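Local atomic coordinates of S-adenosyl-L-methionine methyl transferase (Ruegeria pomeroyi DSS-3, PDB entry 3IHT), a protein that binds S-adenosylmethionine and probably transfers its methyl group to an acceptor that remains unidentified. Residues 49-55 against 76-82; 42-47 against 106-112; 68-74 against 86-92; 143-149 against 167-171. One frame throughout, in Å; residues are numbered along the deposited sequence.

Contact 1 (49-55 against 76-82); sequences LGNGRTY and SHPDSTP. With SAM (S-adenosylmethionine), chain C.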
# COMPACT_ATOMS: atom_id res chain seq x y z
N LEU A 49 -1.33 -6.65 12.68
CA LEU A 49 -1.43 -7.57 11.54
C LEU A 49 -1.96 -6.90 10.28
O LEU A 49 -1.38 -7.02 9.21
CB LEU A 49 -2.36 -8.75 11.94
CG LEU A 49 -2.58 -9.80 10.85
CD1 LEU A 49 -1.24 -10.45 10.37
CD2 LEU A 49 -3.60 -10.86 11.35
N GLY A 50 -3.09 -6.21 10.42
CA GLY A 50 -3.79 -5.63 9.28
C GLY A 50 -4.10 -6.61 8.17
O GLY A 50 -4.50 -7.75 8.42
N ASN A 51 -3.86 -6.20 6.93
CA ASN A 51 -4.05 -7.08 5.78
C ASN A 51 -3.12 -8.29 5.84
O ASN A 51 -3.45 -9.35 5.30
CB ASN A 51 -3.81 -6.30 4.48
CG ASN A 51 -4.06 -7.12 3.25
OD1 ASN A 51 -3.14 -7.75 2.72
ND2 ASN A 51 -5.29 -7.06 2.74
N GLY A 52 -1.95 -8.11 6.42
CA GLY A 52 -1.01 -9.17 6.69
C GLY A 52 0.17 -9.30 5.72
O GLY A 52 0.86 -10.34 5.71
N ARG A 53 0.45 -8.24 4.94
CA ARG A 53 1.56 -8.31 3.98
C ARG A 53 2.93 -8.43 4.58
O ARG A 53 3.73 -9.24 4.11
CB ARG A 53 1.52 -7.15 2.95
CG ARG A 53 0.27 -7.18 2.07
CD ARG A 53 0.32 -6.22 0.88
NE ARG A 53 -0.86 -6.34 0.05
CZ ARG A 53 -2.02 -5.71 0.24
NH1 ARG A 53 -2.20 -4.87 1.27
NH2 ARG A 53 -3.03 -5.93 -0.60
N THR A 54 3.24 -7.66 5.63
CA THR A 54 4.56 -7.80 6.24
C THR A 54 4.63 -9.11 6.99
O THR A 54 5.69 -9.71 7.03
CB THR A 54 5.06 -6.64 7.18
OG1 THR A 54 4.06 -6.30 8.15
CG2 THR A 54 5.52 -5.38 6.33
N TYR A 55 3.52 -9.55 7.59
CA TYR A 55 3.52 -10.86 8.24
C TYR A 55 3.84 -11.97 7.21
O TYR A 55 4.66 -12.85 7.46
CB TYR A 55 2.20 -11.12 8.94
CG TYR A 55 2.13 -12.53 9.50
CD1 TYR A 55 3.02 -12.99 10.48
CD2 TYR A 55 1.12 -13.38 9.10
CE1 TYR A 55 2.96 -14.33 10.98
CE2 TYR A 55 1.02 -14.72 9.57
CZ TYR A 55 1.94 -15.17 10.52
OH TYR A 55 1.82 -16.49 10.98
N SER A 76 -7.06 -10.27 8.41
CA SER A 76 -6.01 -10.49 7.42
C SER A 76 -6.51 -11.19 6.16
O SER A 76 -7.49 -11.95 6.18
CB SER A 76 -4.88 -11.36 8.03
OG SER A 76 -5.43 -12.41 8.83
N HIS A 77 -5.79 -10.99 5.06
CA HIS A 77 -5.99 -11.76 3.85
C HIS A 77 -5.79 -13.25 4.29
O HIS A 77 -4.92 -13.52 5.14
CB HIS A 77 -4.96 -11.37 2.80
CG HIS A 77 -5.26 -11.92 1.45
ND1 HIS A 77 -4.49 -12.89 0.84
CD2 HIS A 77 -6.28 -11.66 0.59
CE1 HIS A 77 -5.01 -13.19 -0.33
NE2 HIS A 77 -6.09 -12.46 -0.51
N PRO A 78 -6.60 -14.16 3.76
CA PRO A 78 -6.64 -15.50 4.43
C PRO A 78 -5.29 -16.23 4.48
O PRO A 78 -4.97 -16.82 5.49
CB PRO A 78 -7.67 -16.25 3.60
CG PRO A 78 -8.63 -15.13 3.15
CD PRO A 78 -7.68 -14.03 2.76
N ASP A 79 -4.50 -16.13 3.42
CA ASP A 79 -3.15 -16.74 3.39
C ASP A 79 -2.10 -15.99 4.23
O ASP A 79 -0.92 -16.39 4.23
CB ASP A 79 -2.66 -16.86 1.96
CG ASP A 79 -2.45 -15.50 1.27
OD1 ASP A 79 -2.57 -14.44 1.95
OD2 ASP A 79 -2.23 -15.50 0.05
N SER A 80 -2.52 -14.97 4.97
CA SER A 80 -1.63 -14.20 5.82
C SER A 80 -2.17 -14.13 7.25
O SER A 80 -2.02 -13.11 7.92
CB SER A 80 -1.44 -12.78 5.22
OG SER A 80 -1.11 -12.87 3.86
N THR A 81 -2.81 -15.21 7.71
CA THR A 81 -3.46 -15.27 8.99
C THR A 81 -2.60 -16.12 9.93
O THR A 81 -2.32 -17.28 9.59
CB THR A 81 -4.90 -15.86 8.87
OG1 THR A 81 -5.64 -15.12 7.90
CG2 THR A 81 -5.65 -15.84 10.21
N PRO A 82 -2.21 -15.57 11.09
CA PRO A 82 -1.41 -16.36 12.03
C PRO A 82 -2.23 -17.48 12.66
O PRO A 82 -3.43 -17.28 12.92
CB PRO A 82 -1.01 -15.35 13.12
CG PRO A 82 -2.09 -14.32 13.09
CD PRO A 82 -2.45 -14.21 11.60
N SAM C . 2.04 -4.22 8.56
CA SAM C . 0.68 -4.63 8.06
C SAM C . 0.76 -5.18 6.62
O SAM C . -0.27 -5.52 5.99
OXT SAM C . 1.86 -5.19 6.03
CB SAM C . -0.35 -3.49 8.19
CG SAM C . -0.76 -3.14 9.64
SD SAM C . -2.09 -1.86 9.75
CE SAM C . -1.15 -0.46 9.07
C5' SAM C . -2.04 -1.55 11.57
C4' SAM C . -2.59 -2.66 12.45
O4' SAM C . -2.23 -2.38 13.82
C3' SAM C . -4.11 -2.81 12.41
O3' SAM C . -4.52 -4.14 12.10
C2' SAM C . -4.58 -2.36 13.80
O2' SAM C . -5.78 -2.95 14.32
C1' SAM C . -3.35 -2.70 14.64
N9 SAM C . -3.31 -1.93 15.91
C8 SAM C . -3.23 -0.56 16.05
N7 SAM C . -3.19 -0.26 17.37
C5 SAM C . -3.25 -1.41 18.08
C6 SAM C . -3.24 -1.66 19.45
N6 SAM C . -3.20 -0.66 20.36
N1 SAM C . -3.27 -2.99 19.86
C2 SAM C . -3.35 -4.04 18.97
N3 SAM C . -3.38 -3.78 17.60
C4 SAM C . -3.32 -2.48 17.18
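Tyr55, Ser80 and Asn51 bury the most surface here (63, 53 and 50 Å²). The Tyr55 ring lies along the backbone of 80-82: its CD2 is 3.4 Å from Ser80 O, which sits at the ring edge, and its CZ packs on Pro82 CB at 3.9 Å. The phenol oxygen is bonded beyond the contact, to Arg59. Ser80 turns its CB at the glycine loop, 3.4 Å from Gly52 O. An ideal CB on Gly52 would fall 2.8 Å from Ser80 CB, a clash, and its phi/psi of 101/17 also calls for glycine. Asn51 contributes the one direct hydrogen bond between the segments, His77 N to Asn51 O (2.9 Å, 164°), while its side-chain OD1 is held by Arg15 of the second subunit. Leu49 CD2 fills the gap beside Pro82 CD at 3.6 Å.

The other side of 49-55 is the glycine-rich loop of a Rossmann-like methyltransferase. A type II' turn from Leu49 to Gly52, the N-cap, leads into the helix, whose first amides grip the cofactor carboxylate: Arg53 N to SAM O at 3.0 Å and Thr54 N to SAM OXT at 2.9 Å. The contact thus wedges the loop joining strands 67-71 and 87-89 against the start of helix 53-61, with Leu49, Tyr55 and Pro82 all resting on Val69 of strand 67-71.

Contact 2 (42-47 against 106-112); sequences GPVYEL and TASLVHA
Strands 44-47 and 109-112 run parallel, 11° apart with axes 4.7 Å apart, in the register Val44-Leu109, Tyr45-Val110, Glu46-His111, Leu47-Ala112. Both are extended (phi -95 to -154°, psi 109 to 131°). Tyr45 N donates to Leu109 O (2.8 Å), His111 N to Tyr45 O (2.8 Å) and Leu47 N to His111 O (2.7 Å). On one face, Val44 (t) sets CG1 4.1 Å from CD2 of Leu109 (t, p). Beside them Glu46 (chi1 t, chi2 p, chi3 -12°) bends its carboxylate to His111 (chi1 t, chi2 -125°), which donates ND1 to Glu46 OE1 at 2.6 Å; Glu46 OE2 is hydrogen-bonded to Thr54, a cofactor-binding residue. These are central strands of the Rossmann-like methyltransferase sheet, the first and fourth in chain order. On the other face, Tyr45 (m, chi2 -9°) receives Ala107 CB over its ring, 4.0 Å from the centroid and 15° off the normal, a CH-pi contact. Leu47 (m, t) places CD1 3.6 Å from CG1 of Val110 (t). The second segment turns a corner at Ser108 (phi/psi -90/-29, chi1 p), whose OG donates to Gly42 O (2.7 Å) and N to Pro43 O (2.9 Å).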
# COMPACT_ATOMS: atom_id res chain seq x y z
N GLY A 42 15.31 -16.47 19.86
CA GLY A 42 14.05 -15.97 20.38
C GLY A 42 13.12 -15.48 19.28
O GLY A 42 13.54 -15.26 18.13
N PRO A 43 11.84 -15.29 19.62
CA PRO A 43 10.86 -15.02 18.57
C PRO A 43 10.90 -13.63 17.95
O PRO A 43 11.50 -12.70 18.47
CB PRO A 43 9.51 -15.22 19.28
CG PRO A 43 9.78 -14.93 20.66
CD PRO A 43 11.20 -15.45 20.93
N VAL A 44 10.25 -13.55 16.81
CA VAL A 44 9.95 -12.31 16.12
C VAL A 44 8.54 -11.90 16.54
O VAL A 44 7.63 -12.73 16.55
CB VAL A 44 10.02 -12.51 14.62
CG1 VAL A 44 9.60 -11.23 13.88
CG2 VAL A 44 11.43 -13.07 14.19
N TYR A 45 8.39 -10.65 16.95
CA TYR A 45 7.08 -10.10 17.29
C TYR A 45 6.65 -9.16 16.19
O TYR A 45 7.38 -8.23 15.83
CB TYR A 45 7.09 -9.33 18.63
CG TYR A 45 7.30 -10.12 19.91
CD1 TYR A 45 7.31 -11.53 19.92
CD2 TYR A 45 7.52 -9.47 21.13
CE1 TYR A 45 7.52 -12.25 21.07
CE2 TYR A 45 7.69 -10.20 22.31
CZ TYR A 45 7.69 -11.60 22.27
OH TYR A 45 7.90 -12.34 23.42
N GLU A 46 5.43 -9.37 15.68
CA GLU A 46 4.82 -8.53 14.65
C GLU A 46 3.69 -7.76 15.31
O GLU A 46 2.67 -8.36 15.70
CB GLU A 46 4.29 -9.43 13.52
CG GLU A 46 3.42 -8.76 12.46
CD GLU A 46 4.19 -7.88 11.49
OE1 GLU A 46 5.38 -7.59 11.76
OE2 GLU A 46 3.62 -7.48 10.45
N LEU A 47 3.86 -6.45 15.47
CA LEU A 47 2.87 -5.63 16.17
C LEU A 47 1.96 -5.00 15.13
O LEU A 47 2.37 -4.06 14.40
CB LEU A 47 3.56 -4.56 17.05
CG LEU A 47 4.60 -5.11 18.02
CD1 LEU A 47 5.16 -3.99 18.94
CD2 LEU A 47 4.03 -6.24 18.87
N THR A 106 13.24 -11.91 25.65
CA THR A 106 13.79 -12.91 24.74
C THR A 106 13.52 -12.67 23.27
O THR A 106 13.94 -13.46 22.44
CB THR A 106 13.25 -14.28 25.10
OG1 THR A 106 11.82 -14.25 25.07
CG2 THR A 106 13.80 -14.73 26.50
N ALA A 107 12.83 -11.58 22.92
CA ALA A 107 12.53 -11.35 21.51
C ALA A 107 13.79 -11.00 20.73
O ALA A 107 14.62 -10.18 21.19
CB ALA A 107 11.47 -10.23 21.33
N SER A 108 13.93 -11.57 19.54
CA SER A 108 15.09 -11.28 18.68
C SER A 108 14.82 -10.09 17.78
O SER A 108 15.75 -9.39 17.36
CB SER A 108 15.46 -12.51 17.84
OG SER A 108 14.38 -12.93 17.00
N LEU A 109 13.56 -9.89 17.43
CA LEU A 109 13.18 -8.87 16.45
C LEU A 109 11.75 -8.46 16.74
O LEU A 109 10.86 -9.33 16.82
CB LEU A 109 13.30 -9.42 15.02
CG LEU A 109 12.80 -8.59 13.85
CD1 LEU A 109 13.44 -7.18 13.81
CD2 LEU A 109 13.01 -9.31 12.53
N VAL A 110 11.51 -7.18 16.90
CA VAL A 110 10.16 -6.63 17.10
C VAL A 110 9.91 -5.65 15.96
O VAL A 110 10.71 -4.72 15.74
CB VAL A 110 9.97 -5.94 18.50
CG1 VAL A 110 8.55 -5.31 18.65
CG2 VAL A 110 10.28 -6.95 19.63
N HIS A 111 8.85 -5.92 15.19
CA HIS A 111 8.45 -5.08 14.07
C HIS A 111 7.11 -4.42 14.36
O HIS A 111 6.15 -5.12 14.73
CB HIS A 111 8.30 -5.89 12.77
CG HIS A 111 7.76 -5.07 11.64
ND1 HIS A 111 6.63 -5.42 10.92
CD2 HIS A 111 8.19 -3.89 11.12
CE1 HIS A 111 6.38 -4.47 10.03
NE2 HIS A 111 7.30 -3.52 10.15
N ALA A 112 7.04 -3.09 14.24
CA ALA A 112 5.81 -2.36 14.43
C ALA A 112 5.44 -1.56 13.20
O ALA A 112 6.24 -0.77 12.68
CB ALA A 112 5.89 -1.45 15.69
O HOH W 1 16.47 -13.90 20.90

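Contact 3 (68-74 against 86-92); sequences YVFERAV and QLILGDI. With SAM (S-adenosylmethionine), chain C.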
# COMPACT_ATOMS: atom_id res chain seq x y z
N TYR A 68 5.25 -14.34 16.55
CA TYR A 68 4.00 -14.03 17.26
C TYR A 68 3.44 -12.71 16.75
O TYR A 68 4.18 -11.71 16.55
CB TYR A 68 4.20 -13.95 18.76
CG TYR A 68 4.48 -15.25 19.40
CD1 TYR A 68 5.77 -15.76 19.40
CD2 TYR A 68 3.46 -16.02 19.97
CE1 TYR A 68 6.04 -17.00 19.97
CE2 TYR A 68 3.73 -17.27 20.51
CZ TYR A 68 5.03 -17.73 20.51
OH TYR A 68 5.36 -18.95 21.05
N VAL A 69 2.12 -12.71 16.52
CA VAL A 69 1.39 -11.58 15.97
C VAL A 69 0.50 -10.98 17.03
O VAL A 69 -0.29 -11.68 17.65
CB VAL A 69 0.55 -12.02 14.72
CG1 VAL A 69 -0.30 -10.88 14.21
CG2 VAL A 69 1.44 -12.52 13.61
N PHE A 70 0.64 -9.66 17.24
CA PHE A 70 -0.14 -8.89 18.22
C PHE A 70 -1.18 -8.09 17.44
O PHE A 70 -0.83 -7.32 16.53
CB PHE A 70 0.75 -7.94 19.01
CG PHE A 70 1.75 -8.61 19.91
CD1 PHE A 70 2.83 -9.32 19.38
CD2 PHE A 70 1.64 -8.49 21.28
CE1 PHE A 70 3.77 -9.90 20.20
CE2 PHE A 70 2.60 -9.08 22.11
CZ PHE A 70 3.65 -9.76 21.58
N GLU A 71 -2.45 -8.31 17.71
CA GLU A 71 -3.50 -7.64 16.95
C GLU A 71 -4.77 -7.58 17.80
O GLU A 71 -5.05 -8.48 18.60
CB GLU A 71 -3.75 -8.40 15.61
CG GLU A 71 -4.89 -7.93 14.79
CD GLU A 71 -4.78 -6.44 14.42
OE1 GLU A 71 -3.85 -6.06 13.70
OE2 GLU A 71 -5.64 -5.66 14.85
N ARG A 72 -5.53 -6.50 17.65
CA ARG A 72 -6.76 -6.32 18.40
C ARG A 72 -7.94 -6.94 17.66
O ARG A 72 -8.85 -7.44 18.30
CB ARG A 72 -7.02 -4.83 18.71
CG ARG A 72 -7.32 -3.95 17.52
CD ARG A 72 -7.25 -2.47 17.93
NE ARG A 72 -6.96 -1.58 16.82
CZ ARG A 72 -6.66 -0.29 16.95
NH1 ARG A 72 -6.56 0.24 18.16
NH2 ARG A 72 -6.42 0.45 15.88
N ALA A 73 -7.90 -6.94 16.32
CA ALA A 73 -8.98 -7.53 15.52
C ALA A 73 -8.44 -8.16 14.23
O ALA A 73 -7.91 -7.44 13.38
CB ALA A 73 -9.97 -6.43 15.19
N VAL A 74 -8.54 -9.47 14.09
CA VAL A 74 -7.95 -10.14 12.93
C VAL A 74 -8.84 -9.95 11.69
O VAL A 74 -10.01 -10.37 11.67
CB VAL A 74 -7.69 -11.61 13.20
CG1 VAL A 74 -7.32 -12.38 11.92
CG2 VAL A 74 -6.62 -11.75 14.34
N GLN A 86 0.02 -18.63 17.87
CA GLN A 86 0.96 -17.53 17.67
C GLN A 86 0.28 -16.18 17.59
O GLN A 86 0.93 -15.18 17.28
CB GLN A 86 1.84 -17.79 16.46
CG GLN A 86 3.07 -18.67 16.81
CD GLN A 86 2.68 -20.08 16.92
OE1 GLN A 86 2.08 -20.62 16.00
NE2 GLN A 86 2.98 -20.70 18.06
N LEU A 87 -1.01 -16.14 17.90
CA LEU A 87 -1.75 -14.89 17.96
C LEU A 87 -1.86 -14.45 19.42
O LEU A 87 -2.26 -15.22 20.27
CB LEU A 87 -3.12 -15.09 17.36
CG LEU A 87 -4.10 -13.96 17.46
CD1 LEU A 87 -3.58 -12.69 16.70
CD2 LEU A 87 -5.48 -14.44 16.95
N ILE A 88 -1.50 -13.20 19.66
CA ILE A 88 -1.65 -12.54 20.96
C ILE A 88 -2.68 -11.46 20.75
O ILE A 88 -2.40 -10.35 20.25
CB ILE A 88 -0.30 -12.01 21.48
CG1 ILE A 88 0.63 -13.20 21.71
CG2 ILE A 88 -0.50 -11.22 22.84
CD1 ILE A 88 2.11 -12.88 21.96
N LEU A 89 -3.91 -11.80 21.11
CA LEU A 89 -5.05 -10.98 20.77
C LEU A 89 -5.36 -9.97 21.86
O LEU A 89 -5.42 -10.31 23.05
CB LEU A 89 -6.27 -11.88 20.51
CG LEU A 89 -7.56 -11.19 20.07
CD1 LEU A 89 -7.49 -10.80 18.63
CD2 LEU A 89 -8.77 -12.11 20.32
N GLY A 90 -5.57 -8.73 21.45
CA GLY A 90 -5.96 -7.67 22.36
C GLY A 90 -5.18 -6.39 22.05
O GLY A 90 -4.47 -6.28 21.06
N ASP A 91 -5.34 -5.45 22.93
CA ASP A 91 -4.68 -4.17 22.79
C ASP A 91 -3.27 -4.31 23.33
O ASP A 91 -3.10 -4.72 24.48
CB ASP A 91 -5.44 -3.13 23.60
CG ASP A 91 -5.00 -1.72 23.27
OD1 ASP A 91 -3.79 -1.42 23.32
OD2 ASP A 91 -5.87 -0.90 22.91
N ILE A 92 -2.28 -3.94 22.52
CA ILE A 92 -0.88 -4.11 22.92
C ILE A 92 -0.52 -3.36 24.19
O ILE A 92 0.44 -3.71 24.85
CB ILE A 92 0.14 -3.81 21.81
CG1 ILE A 92 0.06 -2.36 21.36
CG2 ILE A 92 -0.06 -4.77 20.61
CD1 ILE A 92 1.19 -1.99 20.37
N SAM C . 2.04 -4.22 8.56
CA SAM C . 0.68 -4.63 8.06
C SAM C . 0.76 -5.18 6.62
O SAM C . -0.27 -5.52 5.99
OXT SAM C . 1.86 -5.19 6.03
CB SAM C . -0.35 -3.49 8.19
CG SAM C . -0.76 -3.14 9.64
SD SAM C . -2.09 -1.86 9.75
CE SAM C . -1.15 -0.46 9.07
C5' SAM C . -2.04 -1.55 11.57
C4' SAM C . -2.59 -2.66 12.45
O4' SAM C . -2.23 -2.38 13.82
C3' SAM C . -4.11 -2.81 12.41
O3' SAM C . -4.52 -4.14 12.10
C2' SAM C . -4.58 -2.36 13.80
O2' SAM C . -5.78 -2.95 14.32
C1' SAM C . -3.35 -2.70 14.64
N9 SAM C . -3.31 -1.93 15.91
C8 SAM C . -3.23 -0.56 16.05
N7 SAM C . -3.19 -0.26 17.37
C5 SAM C . -3.25 -1.41 18.08
C6 SAM C . -3.24 -1.66 19.45
N6 SAM C . -3.20 -0.66 20.36
N1 SAM C . -3.27 -2.99 19.86
C2 SAM C . -3.35 -4.04 18.97
N3 SAM C . -3.38 -3.78 17.60
C4 SAM C . -3.32 -2.48 17.18
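Gln86 opens the pairing: its O accepts from Val69 N (2.8 Å), and its CG lies over the Tyr68 ring, 4.2 Å from the centroid. Leu87 packs CD2 on Val74 CG2 at 3.9 Å. Ile88 buries the most surface of the segment (93 Å²). Ile88 N donates to Val69 O (2.8 Å). Ile88 O accepts from Glu71 N (3.3 Å), and Ile88 CD1 sits over the Phe70 ring, 3.9 Å from the centroid. Leu89 reaches Arg72 O with CD1 (3.6 Å). Gly90, at phi/psi 136/-171, closes the parallel pairing through N to Glu71 O (2.9 Å). Asp91, the N-cap of helix 92-103, accepts SAM N6 on OD1 (3.1 Å). Ile92 gives its N to SAM N1 (3.0 Å) and sets CG2 3.6 Å from Phe70 CB. Across from them, Glu71 takes SAM O3' on OE1 (2.6 Å) and O2' on OE2 (2.8 Å): an acidic residue ending the second strand and holding the ribose diol, a hallmark of Rossmann-like methyltransferases, beside the adenine site.

Contact 4 (143-149 against 167-171); sequences MVSSDRM and RCFIY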
# COMPACT_ATOMS: atom_id res chain seq x y z
N MSE A 143 14.72 -3.68 16.73
CA MSE A 143 13.36 -3.13 16.70
C MSE A 143 13.24 -2.32 15.42
O MSE A 143 14.05 -1.43 15.16
CB MSE A 143 13.08 -2.31 17.99
CG MSE A 143 11.61 -2.11 18.28
SE MSE A 143 10.87 -0.69 17.20
CE MSE A 143 9.08 -1.39 17.19
N VAL A 144 12.28 -2.68 14.57
CA VAL A 144 12.04 -1.96 13.30
C VAL A 144 10.63 -1.37 13.36
O VAL A 144 9.66 -2.08 13.68
CB VAL A 144 12.15 -2.88 12.09
CG1 VAL A 144 11.79 -2.16 10.77
CG2 VAL A 144 13.55 -3.51 12.03
N SER A 145 10.52 -0.08 13.09
CA SER A 145 9.24 0.61 13.17
C SER A 145 9.03 1.56 12.00
O SER A 145 9.96 2.10 11.48
CB SER A 145 9.18 1.45 14.46
OG SER A 145 7.84 1.96 14.67
N SER A 146 7.77 1.73 11.62
CA SER A 146 7.40 2.73 10.64
C SER A 146 7.11 4.09 11.30
O SER A 146 6.75 5.03 10.61
CB SER A 146 6.22 2.25 9.79
OG SER A 146 5.19 1.68 10.58
N ASP A 147 7.33 4.18 12.63
CA ASP A 147 7.27 5.45 13.38
C ASP A 147 8.59 5.65 14.14
O ASP A 147 9.10 4.70 14.72
CB ASP A 147 6.17 5.34 14.46
CG ASP A 147 4.73 5.14 13.88
OD1 ASP A 147 4.29 6.10 13.22
OD2 ASP A 147 4.07 4.07 14.15
N ARG A 148 9.11 6.87 14.16
CA ARG A 148 10.20 7.22 15.05
C ARG A 148 9.87 6.90 16.52
O ARG A 148 8.78 7.22 16.98
CB ARG A 148 10.54 8.69 14.95
CG ARG A 148 11.79 9.03 15.77
CD ARG A 148 12.12 10.48 15.72
NE ARG A 148 12.39 10.90 14.35
CZ ARG A 148 13.57 10.88 13.74
NH1 ARG A 148 14.67 10.41 14.34
NH2 ARG A 148 13.65 11.31 12.48
N MSE A 149 10.80 6.25 17.23
CA MSE A 149 10.52 5.74 18.56
C MSE A 149 11.24 6.56 19.62
O MSE A 149 12.06 7.41 19.31
CB MSE A 149 10.91 4.27 18.64
CG MSE A 149 10.25 3.40 17.62
SE MSE A 149 8.26 3.40 17.68
CE MSE A 149 8.05 2.10 19.09
N ARG A 167 11.03 6.79 6.78
CA ARG A 167 9.92 5.83 6.61
C ARG A 167 9.91 4.70 7.62
O ARG A 167 8.90 4.49 8.29
CB ARG A 167 9.90 5.22 5.20
CG ARG A 167 9.66 6.25 4.13
CD ARG A 167 8.20 6.68 4.01
NE ARG A 167 7.69 7.48 5.12
CZ ARG A 167 7.99 8.75 5.37
NH1 ARG A 167 8.83 9.42 4.59
NH2 ARG A 167 7.43 9.35 6.42
N CYS A 168 11.02 3.99 7.72
CA CYS A 168 11.28 3.01 8.81
C CYS A 168 12.54 3.42 9.61
O CYS A 168 13.41 4.13 9.13
CB CYS A 168 11.38 1.52 8.31
SG CYS A 168 9.82 0.82 7.69
N PHE A 169 12.59 2.95 10.85
CA PHE A 169 13.66 3.24 11.79
C PHE A 169 14.09 1.91 12.42
O PHE A 169 13.24 1.03 12.67
CB PHE A 169 13.15 4.17 12.90
CG PHE A 169 12.69 5.49 12.39
CD1 PHE A 169 11.41 5.64 11.87
CD2 PHE A 169 13.55 6.58 12.42
CE1 PHE A 169 10.99 6.87 11.37
CE2 PHE A 169 13.14 7.82 11.93
CZ PHE A 169 11.86 7.95 11.39
N ILE A 170 15.39 1.76 12.65
CA ILE A 170 15.93 0.52 13.21
C ILE A 170 16.69 0.81 14.49
O ILE A 170 17.52 1.71 14.53
CB ILE A 170 16.87 -0.21 12.24
CG1 ILE A 170 16.19 -0.43 10.88
CG2 ILE A 170 17.36 -1.56 12.89
CD1 ILE A 170 17.17 -1.00 9.77
N TYR A 171 16.40 0.04 15.54
CA TYR A 171 17.05 0.19 16.83
C TYR A 171 17.58 -1.15 17.31
O TYR A 171 17.06 -2.20 16.93
CB TYR A 171 16.10 0.78 17.86
CG TYR A 171 15.42 2.05 17.42
CD1 TYR A 171 14.25 2.00 16.67
CD2 TYR A 171 15.95 3.31 17.74
CE1 TYR A 171 13.61 3.15 16.26
CE2 TYR A 171 15.31 4.46 17.31
CZ TYR A 171 14.15 4.37 16.60
OH TYR A 171 13.51 5.51 16.19
O HOH W 2 15.07 7.70 16.14
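Backbone hydrogen bonds define the antiparallel pairing, with strand directions 165° apart and axes 4.7 Å from each other. Met143 (like Met149, a selenomethionine) and Tyr171 bond reciprocally (N to O, 2.8 Å each way), as do Ser145 and Phe169 (Ser145 N to Phe169 O 3.0 Å, Phe169 N to Ser145 O 2.8 Å); Val144 and Ile170 form the non-hydrogen-bonded pair between them. Past the strand, the chain turns back over the aromatic side chains of its partner, and Met149 N donates to Tyr171 OH (3.0 Å, 169°).

Ring contacts follow. Arg148 CB lies over the Phe169 face, 4.0 Å from the centroid and 17° off the normal, and Phe169 CE2 lies over the guanidinium, 3.6 Å from Arg148 NH2. Met149 CG touches Tyr171 CE1 at 3.6 Å.

Purely aliphatic packing occupies the other face of the sheet, where Val144 CG2 meets Ile170 CG1 at 4.2 Å.

One water, 2.7 Å from Tyr171 OH, also bonds weakly to Arg148 NH1 (3.3 Å).

Main-chain bonds therefore set the strand register, while the run 147-149, outside the pairing, is placed by the Tyr171 hydroxyl and by Phe169 stacking against the Arg148 side chain, guanidinium included.

How the contacts relate
From the N terminus, strand 44-47 opens contact 2, the longest of the closures, which ends only when 106-112 pairs beside it. Contacts 1 and 3 both fall within that span, and they cross: 49-55 and 68-74 come first, then 76-82 and 86-92. Glu71 OE1 accepts from Leu49 N at 2.8 Å, so the crossing joins two walls of the SAM site. Glu46 N to Tyr68 O (2.8 Å) couples contacts 2 and 3 in the sheet. Contact 4 follows in series, pairing strand 141-145 with antiparallel strand 169-172 across a span that includes strand 155-157; Val144 N to Val110 O (2.8 Å) fastens it to contact 2, whereas its centre lies about 20 Å from those of contacts 1 and 3.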